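Local structure of gamma-hexachlorocyclohexane dehydrochlorinase (Novosphingobium barchaimii LL02, 5KVB) at residues S16-Q21 and L85-F89; S41-A47 and R127-F133; A92-I98 and Y120-R126. The protein probably catalyses two successive 1,2-anti dehydrochlorinations that convert the pollutant lindane, gamma-hexachlorocyclohexane, to 1,3,4,6-tetrachloro-1,4-cyclohexadiene. All coordinates share one frame. Residue numbers count along the deposited sequence, not the author numbering.

All three contacts belong to one SnoaL-like (NTF2 clan) domain and reach the same mixed sheet. Contact 1 lays helix 10-33 against strand 75-89, an outermost strand within the chain; contact 3 pairs strands 94-107 and 113-127; contact 2 joins the loop and short strand around 43-44 to strand 130-145. Contact 1 has the most buried share, four of seven touching residues, and has no direct hydrogen bond between its segments, whereas contacts 2 and 3 mix backbone pairing with salt bridges at the surface. They interlock: Glu-88 pairs with Asn-96 between contacts 1 and 3, Lys-132 with Glu-125 between 2 and 3, and Trp-131 packs on Ile-20 between 1 and 2.

Contact 1 (S16-Q21 and L85-F89); sequences SRAAIQ and LRLEF
Segment 16-21 of helix 10-33 crosses segment 85-89 of strand 75-89 at 133° between N-to-C directions, axes 10.2 Å apart at closest approach. The helix is regular, Ile-20 N bonding to Ser-16 O and Gln-21 N to Arg-17 O, both at 2.9 Å; the strand is extended. In register, Arg-17 CA lies 7.5 Å from Leu-87 CA, and Gln-21 CA 7.7 Å from Leu-85 CA.

Apolar packing dominates the 345 Å² interface. Leu-87 (chi1 m, chi2 t) contributes 86 Å², its CD1 3.7 Å from CG2 of Ile-20 (chi1 m, chi2 t) and 4.3 Å from Arg-17 CG. Leu-85 (chi1 t, chi2 p) brings CD2 to 4.1 Å from CG of Gln-21 (chi1 m, chi2 t). The Phe-89 ring (chi1 m) presents its edge to the helix, CZ 4.0 Å from Ser-16 CB and CE1 4.1 Å from Arg-17 CG.

The polar link is indirect: water 1 accepts from Gln-21 NE2 and donates to Leu-85 O, 3.0 Å each. Arg-17 salt-bridges Asp-22 of the second subunit.

This is helix-on-sheet packing of the NTF2-like fold: Leu-87 and Phe-89 touch Val-95 of strand 94-107, and Ile-20 reaches Tyr-124 of strand 113-127.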
loop_
_atom_site.group_PDB
_atom_site.type_symbol
_atom_site.label_atom_id
_atom_site.label_comp_id
_atom_site.label_asym_id
_atom_site.label_seq_id
_atom_site.Cartn_x
_atom_site.Cartn_y
_atom_site.Cartn_z
ATOM N N SER A 16 -14.562 11.696 7.706
ATOM C CA SER A 16 -13.534 12.631 7.254
ATOM C C SER A 16 -12.280 11.899 6.793
ATOM O O SER A 16 -11.744 12.195 5.713
ATOM C CB SER A 16 -13.177 13.636 8.358
ATOM O OG SER A 16 -14.283 14.496 8.644
ATOM N N ARG A 17 -11.829 10.928 7.582
ATOM C CA ARG A 17 -10.663 10.131 7.188
ATOM C C ARG A 17 -10.896 9.430 5.854
ATOM O O ARG A 17 -9.998 9.401 5.014
ATOM C CB ARG A 17 -10.316 9.105 8.283
ATOM C CG ARG A 17 -9.720 9.732 9.554
ATOM C CD ARG A 17 -9.645 8.755 10.726
ATOM N NE ARG A 17 -8.893 7.535 10.421
ATOM C CZ ARG A 17 -7.747 7.173 10.989
ATOM N NH1 ARG A 17 -7.167 7.949 11.897
ATOM N NH2 ARG A 17 -7.182 6.014 10.646
ATOM N N ALA A 18 -12.089 8.877 5.635
ATOM C CA ALA A 18 -12.378 8.206 4.368
ATOM C C ALA A 18 -12.344 9.175 3.189
ATOM O O ALA A 18 -11.782 8.870 2.132
ATOM C CB ALA A 18 -13.733 7.490 4.450
ATOM N N ALA A 19 -12.930 10.353 3.370
ATOM C CA ALA A 19 -12.926 11.356 2.315
ATOM C C ALA A 19 -11.488 11.760 1.974
ATOM O O ALA A 19 -11.138 11.907 0.792
ATOM C CB ALA A 19 -13.741 12.563 2.728
ATOM N N ILE A 20 -10.640 11.910 2.994
ATOM C CA ILE A 20 -9.276 12.376 2.772
ATOM C C ILE A 20 -8.430 11.264 2.139
ATOM O O ILE A 20 -7.645 11.528 1.227
ATOM C CB ILE A 20 -8.681 12.898 4.090
ATOM C CG1 ILE A 20 -9.400 14.202 4.489
ATOM C CG2 ILE A 20 -7.173 13.119 3.966
ATOM C CD1 ILE A 20 -9.138 14.624 5.930
ATOM N N GLN A 21 -8.620 10.020 2.581
ATOM C CA GLN A 21 -7.946 8.884 1.949
ATOM C C GLN A 21 -8.299 8.799 0.449
ATOM O O GLN A 21 -7.422 8.574 -0.387
ATOM C CB GLN A 21 -8.289 7.586 2.699
ATOM C CG GLN A 21 -7.689 7.540 4.117
ATOM C CD GLN A 21 -8.467 6.644 5.074
ATOM O OE1 GLN A 21 -9.473 6.032 4.708
ATOM N NE2 GLN A 21 -8.007 6.576 6.317
ATOM N N LEU A 85 -0.313 5.950 4.547
ATOM C CA LEU A 85 -0.920 7.274 4.739
ATOM C C LEU A 85 -1.413 7.440 6.164
ATOM O O LEU A 85 -2.251 6.674 6.631
ATOM C CB LEU A 85 -2.078 7.510 3.774
ATOM C CG LEU A 85 -2.704 8.905 3.889
ATOM C CD1 LEU A 85 -1.723 9.994 3.445
ATOM C CD2 LEU A 85 -3.992 8.972 3.086
ATOM N N ARG A 86 -0.866 8.432 6.850
ATOM C CA ARG A 86 -1.147 8.655 8.259
ATOM C C ARG A 86 -1.666 10.079 8.455
ATOM O O ARG A 86 -0.992 11.048 8.074
ATOM C CB ARG A 86 0.121 8.402 9.081
ATOM C CG ARG A 86 -0.001 8.630 10.575
ATOM C CD ARG A 86 -0.987 7.680 11.224
ATOM N NE ARG A 86 -0.775 7.591 12.668
ATOM C CZ ARG A 86 -1.440 8.292 13.582
ATOM N NH1 ARG A 86 -2.386 9.156 13.220
ATOM N NH2 ARG A 86 -1.173 8.117 14.872
ATOM N N LEU A 87 -2.864 10.193 9.030
ATOM C CA LEU A 87 -3.580 11.463 9.168
ATOM C C LEU A 87 -3.641 11.924 10.619
ATOM O O LEU A 87 -3.815 11.110 11.535
ATOM C CB LEU A 87 -5.006 11.338 8.611
ATOM C CG LEU A 87 -5.168 10.834 7.177
ATOM C CD1 LEU A 87 -6.644 10.740 6.782
ATOM C CD2 LEU A 87 -4.391 11.714 6.205
ATOM N N GLU A 88 -3.495 13.227 10.821
ATOM C CA GLU A 88 -3.653 13.831 12.146
ATOM C C GLU A 88 -4.480 15.096 12.035
ATOM O O GLU A 88 -4.243 15.920 11.148
ATOM C CB GLU A 88 -2.293 14.162 12.760
ATOM C CG GLU A 88 -1.371 12.974 12.942
ATOM C CD GLU A 88 -1.513 12.310 14.298
ATOM O OE1 GLU A 88 -2.560 12.496 14.956
ATOM O OE2 GLU A 88 -0.565 11.604 14.707
ATOM N N PHE A 89 -5.440 15.251 12.938
ATOM C CA PHE A 89 -6.287 16.432 12.945
ATOM C C PHE A 89 -5.592 17.582 13.685
ATOM O O PHE A 89 -5.356 17.507 14.892
ATOM C CB PHE A 89 -7.650 16.098 13.565
ATOM C CG PHE A 89 -8.530 15.255 12.671
ATOM C CD1 PHE A 89 -8.339 13.887 12.587
ATOM C CD2 PHE A 89 -9.529 15.834 11.896
ATOM C CE1 PHE A 89 -9.135 13.107 11.758
ATOM C CE2 PHE A 89 -10.326 15.057 11.063
ATOM C CZ PHE A 89 -10.129 13.702 10.991
HETATM O O HOH W 1 -5.187 6.975 7.091
#

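Contact 2 (S41-A47 and R127-F133)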
loop_
_atom_site.group_PDB
_atom_site.type_symbol
_atom_site.label_atom_id
_atom_site.label_comp_id
_atom_site.label_asym_id
_atom_site.label_seq_id
_atom_site.Cartn_x
_atom_site.Cartn_y
_atom_site.Cartn_z
ATOM N N SER A 41 -10.342 17.724 -9.457
ATOM C CA SER A 41 -11.446 17.708 -8.503
ATOM C C SER A 41 -11.035 17.809 -7.030
ATOM O O SER A 41 -11.867 18.132 -6.183
ATOM C CB SER A 41 -12.279 16.425 -8.678
ATOM O OG SER A 41 -11.540 15.274 -8.299
ATOM N N ILE A 42 -9.771 17.537 -6.729
ATOM C CA ILE A 42 -9.334 17.332 -5.346
ATOM C C ILE A 42 -8.720 18.563 -4.663
ATOM O O ILE A 42 -8.331 18.478 -3.492
ATOM C CB ILE A 42 -8.294 16.183 -5.264
ATOM C CG1 ILE A 42 -6.992 16.595 -5.960
ATOM C CG2 ILE A 42 -8.847 14.888 -5.871
ATOM C CD1 ILE A 42 -5.943 15.469 -6.105
ATOM N N TRP A 43 -8.643 19.697 -5.373
ATOM C CA TRP A 43 -7.930 20.896 -4.890
ATOM C C TRP A 43 -8.837 22.092 -4.619
ATOM O O TRP A 43 -9.648 22.457 -5.474
ATOM C CB TRP A 43 -6.885 21.367 -5.914
ATOM C CG TRP A 43 -5.950 20.321 -6.438
ATOM C CD1 TRP A 43 -6.118 19.579 -7.573
ATOM C CD2 TRP A 43 -4.718 19.894 -5.854
ATOM N NE1 TRP A 43 -5.057 18.719 -7.737
ATOM C CE2 TRP A 43 -4.189 18.882 -6.686
ATOM C CE3 TRP A 43 -4.013 20.261 -4.705
ATOM C CZ2 TRP A 43 -2.973 18.242 -6.412
ATOM C CZ3 TRP A 43 -2.805 19.626 -4.430
ATOM C CH2 TRP A 43 -2.296 18.631 -5.286
ATOM N N TRP A 44 -8.650 22.755 -3.484
ATOM C CA TRP A 44 -9.222 24.104 -3.331
ATOM C C TRP A 44 -8.538 25.044 -4.326
ATOM O O TRP A 44 -7.409 24.796 -4.749
ATOM C CB TRP A 44 -9.043 24.628 -1.904
ATOM C CG TRP A 44 -9.841 23.886 -0.876
ATOM C CD1 TRP A 44 -9.361 23.243 0.235
ATOM C CD2 TRP A 44 -11.261 23.713 -0.862
ATOM N NE1 TRP A 44 -10.404 22.681 0.936
ATOM C CE2 TRP A 44 -11.580 22.951 0.284
ATOM C CE3 TRP A 44 -12.298 24.116 -1.714
ATOM C CZ2 TRP A 44 -12.889 22.583 0.597
ATOM C CZ3 TRP A 44 -13.596 23.753 -1.400
ATOM C CH2 TRP A 44 -13.881 22.992 -0.256
ATOM N N ASP A 45 -9.210 26.128 -4.700
ATOM C CA ASP A 45 -8.636 27.027 -5.700
ATOM C C ASP A 45 -7.369 27.728 -5.216
ATOM O O ASP A 45 -6.545 28.162 -6.048
ATOM C CB ASP A 45 -9.671 28.063 -6.151
ATOM C CG ASP A 45 -10.738 27.467 -7.053
ATOM O OD1 ASP A 45 -10.517 26.376 -7.617
ATOM O OD2 ASP A 45 -11.796 28.105 -7.221
ATOM N N ASP A 46 -7.185 27.816 -3.895
ATOM C CA ASP A 46 -5.960 28.383 -3.336
ATOM C C ASP A 46 -4.993 27.326 -2.787
ATOM O O ASP A 46 -4.040 27.652 -2.088
ATOM C CB ASP A 46 -6.297 29.422 -2.251
ATOM C CG ASP A 46 -7.142 28.849 -1.121
ATOM O OD1 ASP A 46 -7.821 27.815 -1.325
ATOM O OD2 ASP A 46 -7.128 29.439 -0.014
ATOM N N ALA A 47 -5.222 26.059 -3.128
ATOM C CA ALA A 47 -4.299 25.001 -2.704
ATOM C C ALA A 47 -2.943 25.155 -3.379
ATOM O O ALA A 47 -2.866 25.592 -4.533
ATOM C CB ALA A 47 -4.888 23.619 -3.009
ATOM N N ARG A 127 -14.229 23.024 4.187
ATOM C CA ARG A 127 -14.888 24.310 3.958
ATOM C C ARG A 127 -16.328 24.055 3.565
ATOM O O ARG A 127 -16.591 23.294 2.634
ATOM C CB ARG A 127 -14.172 25.101 2.866
ATOM C CG ARG A 127 -12.727 25.403 3.186
ATOM C CD ARG A 127 -12.078 26.200 2.063
ATOM N NE ARG A 127 -10.635 26.342 2.257
ATOM C CZ ARG A 127 -9.798 26.839 1.348
ATOM N NH1 ARG A 127 -10.251 27.253 0.171
ATOM N NH2 ARG A 127 -8.502 26.919 1.624
ATOM N N ASP A 128 -17.253 24.696 4.283
ATOM C CA ASP A 128 -18.684 24.428 4.155
ATOM C C ASP A 128 -18.971 22.926 4.102
ATOM O O ASP A 128 -19.744 22.453 3.271
ATOM C CB ASP A 128 -19.253 25.138 2.926
ATOM C CG ASP A 128 -19.434 26.627 3.154
ATOM O OD1 ASP A 128 -19.634 27.029 4.321
ATOM O OD2 ASP A 128 -19.370 27.394 2.174
ATOM N N GLY A 129 -18.312 22.179 4.987
ATOM C CA GLY A 129 -18.587 20.763 5.145
ATOM C C GLY A 129 -17.841 19.795 4.237
ATOM O O GLY A 129 -17.931 18.589 4.426
ATOM N N VAL A 130 -17.106 20.322 3.260
ATOM C CA VAL A 130 -16.449 19.515 2.231
ATOM C C VAL A 130 -14.929 19.533 2.406
ATOM O O VAL A 130 -14.351 20.594 2.655
ATOM C CB VAL A 130 -16.815 20.042 0.820
ATOM C CG1 VAL A 130 -16.063 19.290 -0.276
ATOM C CG2 VAL A 130 -18.314 19.951 0.595
ATOM N N TRP A 131 -14.279 18.367 2.268
ATOM C CA TRP A 131 -12.808 18.260 2.328
ATOM C C TRP A 131 -12.150 18.334 0.952
ATOM O O TRP A 131 -12.588 17.655 0.026
ATOM C CB TRP A 131 -12.378 16.930 2.982
ATOM C CG TRP A 131 -12.691 16.808 4.448
ATOM C CD1 TRP A 131 -13.763 16.160 5.002
ATOM C CD2 TRP A 131 -11.921 17.317 5.542
ATOM N NE1 TRP A 131 -13.713 16.247 6.371
ATOM C CE2 TRP A 131 -12.599 16.961 6.732
ATOM C CE3 TRP A 131 -10.744 18.064 5.634
ATOM C CZ2 TRP A 131 -12.113 17.302 8.000
ATOM C CZ3 TRP A 131 -10.262 18.405 6.901
ATOM C CH2 TRP A 131 -10.946 18.023 8.063
ATOM N N LYS A 132 -11.082 19.127 0.837
ATOM C CA LYS A 132 -10.186 19.093 -0.331
ATOM C C LYS A 132 -8.750 19.354 0.116
ATOM O O LYS A 132 -8.511 19.822 1.249
ATOM C CB LYS A 132 -10.598 20.122 -1.416
ATOM C CG LYS A 132 -11.911 19.780 -2.148
ATOM C CD LYS A 132 -12.136 20.643 -3.392
ATOM C CE LYS A 132 -13.500 20.341 -4.017
ATOM N NZ LYS A 132 -13.648 20.976 -5.362
ATOM N N PHE A 133 -7.792 19.040 -0.759
ATOM C CA PHE A 133 -6.387 19.435 -0.537
ATOM C C PHE A 133 -6.230 20.935 -0.366
ATOM O O PHE A 133 -6.801 21.707 -1.156
ATOM C CB PHE A 133 -5.496 19.068 -1.724
ATOM C CG PHE A 133 -4.913 17.673 -1.717
ATOM C CD1 PHE A 133 -3.653 17.426 -1.174
ATOM C CD2 PHE A 133 -5.566 16.644 -2.374
ATOM C CE1 PHE A 133 -3.075 16.158 -1.244
ATOM C CE2 PHE A 133 -5.006 15.371 -2.440
ATOM C CZ PHE A 133 -3.754 15.123 -1.880
HETATM O O HOH W 2 -11.388 21.214 -7.228
#
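A short parallel pairing joins residues 41-47 to the strand that follows the 127-130 hairpin turn in this NTF2-like sheet. Trp-43 bridges Phe-133 with their CA atoms 4.8 Å apart, and two backbone hydrogen bonds define this single parallel bridge: Phe-133 N to Ile-42 O at 2.8 Å and Trp-44 N to Phe-133 O at 3.2 Å. Beyond it a type I turn, Trp-44 to Ala-47, takes the chain round a corner, while a type I' turn links Arg-127 to Val-130.

The main projection is the Trp-44 indole, which loses 157 Å² to the other segment by entering a slot between Arg-127 and Lys-132. On one face the guanidinium lies flat, planes at 10° and centres 3.9 Å apart, a stacked cation-pi arrangement; Arg-127 CD covers the six-membered ring of Trp-44 with a CH-pi contact. Against the opposite face, Lys-132 CB sits 3.5 Å from the five-membered ring centroid of Trp-44. Val-130 O closes the slot at the ring edge, 3.2 Å from Trp-44 CZ2, and Trp-44 NE1 bonds to Glu-125 O of the adjacent strand.

A second hollow receives Phe-133. Trp-43 CE3 meets Phe-133 CB at 3.5 Å, the rings lying obliquely at 33°, and Ile-42 CD1 touches Phe-133 CE2 at 3.8 Å. Ile-42 continues this packing onto Leu-23 of helix 10-33.

At the outer margin, Arg-127 also has a salt bridge with Glu-125; in its salt bridge with Asp-46, Arg-127 NH1 donates to Asp-46 OD1 at 2.9 Å.

Contact 3 (A92-I98 and Y120-R126); sequences ADKVNGI and YTSEYER
Asp-93 and Arg-126, each with 72 Å² covered by the other segment, close one end of an antiparallel ladder; Lys-94, with 61 Å², begins its regular part. Segments 94-98 and 120-126 are extended, their N-to-C directions differing by 164° and their axes 4.6 Å apart at closest approach; Asp-93, at phi/psi -119/16, is still in the loop before the strand.

Arg-126 N donates to Asp-93 O at 3.0 Å. The arginine side chain (chi1 t, chi2 t, chi3 p) reaches across to the 92-93 end, so that Arg-126 NE forms a salt bridge with Asp-93 OD1 at 3.1 Å, while Arg-126 NH2 donates to Ala-92 O at 3.0 Å. Asp-93 takes chi1 m, and Asp-12 adds a second acid to Arg-126.

Val-95/Tyr-124 is a hydrogen-bonded pair, Val-95 N to Tyr-124 O at 3.0 Å and Tyr-124 N to Val-95 O at 2.9 Å; Gly-97/Ser-122 is another, both N to O distances 2.9 Å. Lys-94/Glu-125, Asn-96/Glu-123 and Ile-98/Thr-121 are non-hydrogen-bonded. An ideal CB on Gly-97 would clash, 2.5 Å from Ser-122 OG.

Lys-94 (chi1 and chi2 t, chi3 m) shares its face with Glu-123 and Glu-125: Lys-94 NZ makes a long salt bridge of 3.9 Å to Glu-125 OE2, and water 3 joins Lys-94 NZ (2.9 Å) to Glu-123 OE1 (2.7 Å). Glu-125 has its stronger salt bridge with Arg-127, and Glu-123 OE2 is hydrogen-bonded to Ser-134. On the other face Val-95 CG1 touches Tyr-124 CD1 at 4.1 Å.

Tyr-120 touches His-80, the likely proton acceptor, so this NTF2-like beta hairpin runs from a charged end to the probable active site.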
loop_
_atom_site.group_PDB
_atom_site.type_symbol
_atom_site.label_atom_id
_atom_site.label_comp_id
_atom_site.label_asym_id
_atom_site.label_seq_id
_atom_site.Cartn_x
_atom_site.Cartn_y
_atom_site.Cartn_z
ATOM N N ALA A 92 -10.555 20.619 13.946
ATOM C CA ALA A 92 -11.683 19.876 13.393
ATOM C C ALA A 92 -11.773 20.019 11.871
ATOM O O ALA A 92 -12.336 19.155 11.204
ATOM C CB ALA A 92 -12.994 20.331 14.039
ATOM N N ASP A 93 -11.208 21.093 11.325
ATOM C CA ASP A 93 -11.324 21.352 9.883
ATOM C C ASP A 93 -9.987 21.400 9.144
ATOM O O ASP A 93 -9.912 21.907 8.027
ATOM C CB ASP A 93 -12.078 22.673 9.649
ATOM C CG ASP A 93 -13.485 22.650 10.211
ATOM O OD1 ASP A 93 -14.220 21.660 10.010
ATOM O OD2 ASP A 93 -13.845 23.644 10.876
ATOM N N LYS A 94 -8.928 20.894 9.768
ATOM C CA LYS A 94 -7.620 20.885 9.127
ATOM C C LYS A 94 -6.892 19.606 9.511
ATOM O O LYS A 94 -6.749 19.282 10.695
ATOM C CB LYS A 94 -6.795 22.122 9.519
ATOM C CG LYS A 94 -5.433 22.217 8.816
ATOM C CD LYS A 94 -4.692 23.533 9.127
ATOM C CE LYS A 94 -5.418 24.747 8.557
ATOM N NZ LYS A 94 -4.677 26.039 8.769
ATOM N N VAL A 95 -6.455 18.876 8.489
ATOM C CA VAL A 95 -5.771 17.600 8.676
ATOM C C VAL A 95 -4.387 17.616 8.008
ATOM O O VAL A 95 -4.232 18.094 6.876
ATOM C CB VAL A 95 -6.619 16.435 8.110
ATOM C CG1 VAL A 95 -5.802 15.145 8.014
ATOM C CG2 VAL A 95 -7.847 16.235 8.975
ATOM N N ASN A 96 -3.379 17.123 8.730
ATOM C CA ASN A 96 -2.058 16.832 8.178
ATOM C C ASN A 96 -1.965 15.385 7.729
ATOM O O ASN A 96 -2.391 14.487 8.462
ATOM C CB ASN A 96 -0.961 17.047 9.226
ATOM C CG ASN A 96 -0.586 18.491 9.434
ATOM O OD1 ASN A 96 -0.876 19.355 8.620
ATOM N ND2 ASN A 96 0.124 18.747 10.530
ATOM N N GLY A 97 -1.388 15.150 6.558
ATOM C CA GLY A 97 -1.066 13.804 6.137
ATOM C C GLY A 97 0.409 13.603 5.819
ATOM O O GLY A 97 1.094 14.528 5.372
ATOM N N ILE A 98 0.897 12.393 6.059
ATOM C CA ILE A 98 2.199 11.963 5.568
ATOM C C ILE A 98 1.995 10.599 4.906
ATOM O O ILE A 98 1.209 9.782 5.386
ATOM C CB ILE A 98 3.269 11.877 6.697
ATOM C CG1 ILE A 98 2.851 10.887 7.794
ATOM C CG2 ILE A 98 3.553 13.274 7.274
ATOM C CD1 ILE A 98 3.883 10.703 8.908
ATOM N N TYR A 120 5.317 12.129 0.659
ATOM C CA TYR A 120 4.312 13.154 0.380
ATOM C C TYR A 120 3.780 13.725 1.690
ATOM O O TYR A 120 3.256 12.978 2.533
ATOM C CB TYR A 120 3.136 12.591 -0.435
ATOM C CG TYR A 120 3.382 12.329 -1.910
ATOM C CD1 TYR A 120 4.668 12.238 -2.433
ATOM C CD2 TYR A 120 2.303 12.174 -2.783
ATOM C CE1 TYR A 120 4.873 11.986 -3.803
ATOM C CE2 TYR A 120 2.498 11.936 -4.137
ATOM C CZ TYR A 120 3.778 11.841 -4.635
ATOM O OH TYR A 120 3.967 11.592 -5.978
ATOM N N THR A 121 3.920 15.036 1.868
ATOM C CA THR A 121 3.447 15.740 3.057
ATOM C C THR A 121 2.275 16.631 2.635
ATOM O O THR A 121 2.437 17.512 1.781
ATOM C CB THR A 121 4.568 16.582 3.692
ATOM O OG1 THR A 121 5.706 15.743 3.956
ATOM C CG2 THR A 121 4.119 17.172 4.993
ATOM N N SER A 122 1.091 16.375 3.186
ATOM C CA SER A 122 -0.140 16.981 2.673
ATOM C C SER A 122 -0.930 17.711 3.763
ATOM O O SER A 122 -0.749 17.447 4.944
ATOM C CB SER A 122 -1.007 15.902 2.009
ATOM O OG SER A 122 -1.250 14.819 2.893
ATOM N N GLU A 123 -1.801 18.634 3.346
ATOM C CA GLU A 123 -2.740 19.295 4.238
ATOM C C GLU A 123 -4.091 19.330 3.537
ATOM O O GLU A 123 -4.168 19.517 2.315
ATOM C CB GLU A 123 -2.293 20.725 4.597
ATOM C CG GLU A 123 -3.172 21.408 5.652
ATOM C CD GLU A 123 -2.923 22.915 5.752
ATOM O OE1 GLU A 123 -2.055 23.326 6.559
ATOM O OE2 GLU A 123 -3.602 23.688 5.034
ATOM N N TYR A 124 -5.142 19.164 4.333
ATOM C CA TYR A 124 -6.526 19.178 3.851
ATOM C C TYR A 124 -7.332 20.131 4.712
ATOM O O TYR A 124 -7.127 20.200 5.924
ATOM C CB TYR A 124 -7.137 17.770 3.899
ATOM C CG TYR A 124 -6.222 16.727 3.296
ATOM C CD1 TYR A 124 -5.231 16.125 4.062
ATOM C CD2 TYR A 124 -6.329 16.377 1.950
ATOM C CE1 TYR A 124 -4.365 15.194 3.499
ATOM C CE2 TYR A 124 -5.464 15.442 1.378
ATOM C CZ TYR A 124 -4.500 14.857 2.168
ATOM O OH TYR A 124 -3.626 13.947 1.627
ATOM N N GLU A 125 -8.224 20.884 4.077
ATOM C CA GLU A 125 -9.112 21.792 4.795
ATOM C C GLU A 125 -10.566 21.460 4.502
ATOM O O GLU A 125 -10.912 21.081 3.379
ATOM C CB GLU A 125 -8.829 23.255 4.427
ATOM C CG GLU A 125 -7.501 23.773 4.954
ATOM C CD GLU A 125 -7.331 25.272 4.767
ATOM O OE1 GLU A 125 -8.245 25.920 4.210
ATOM O OE2 GLU A 125 -6.281 25.803 5.190
ATOM N N ARG A 126 -11.460 21.493 5.543
ATOM C CA ARG A 126 -12.898 21.372 5.354
ATOM C C ARG A 126 -13.523 22.765 5.283
ATOM O O ARG A 126 -13.353 23.579 6.190
ATOM C CB ARG A 126 -13.530 20.549 6.481
ATOM C CG ARG A 126 -15.047 20.499 6.418
ATOM C CD ARG A 126 -15.592 19.252 7.098
ATOM N NE ARG A 126 -15.171 19.143 8.490
ATOM C CZ ARG A 126 -15.558 18.161 9.301
ATOM N NH1 ARG A 126 -16.374 17.212 8.852
ATOM N NH2 ARG A 126 -15.131 18.122 10.554
HETATM O O HOH W 3 -1.938 25.613 7.893
HETATM O O HOH W 4 -0.292 21.720 7.074
#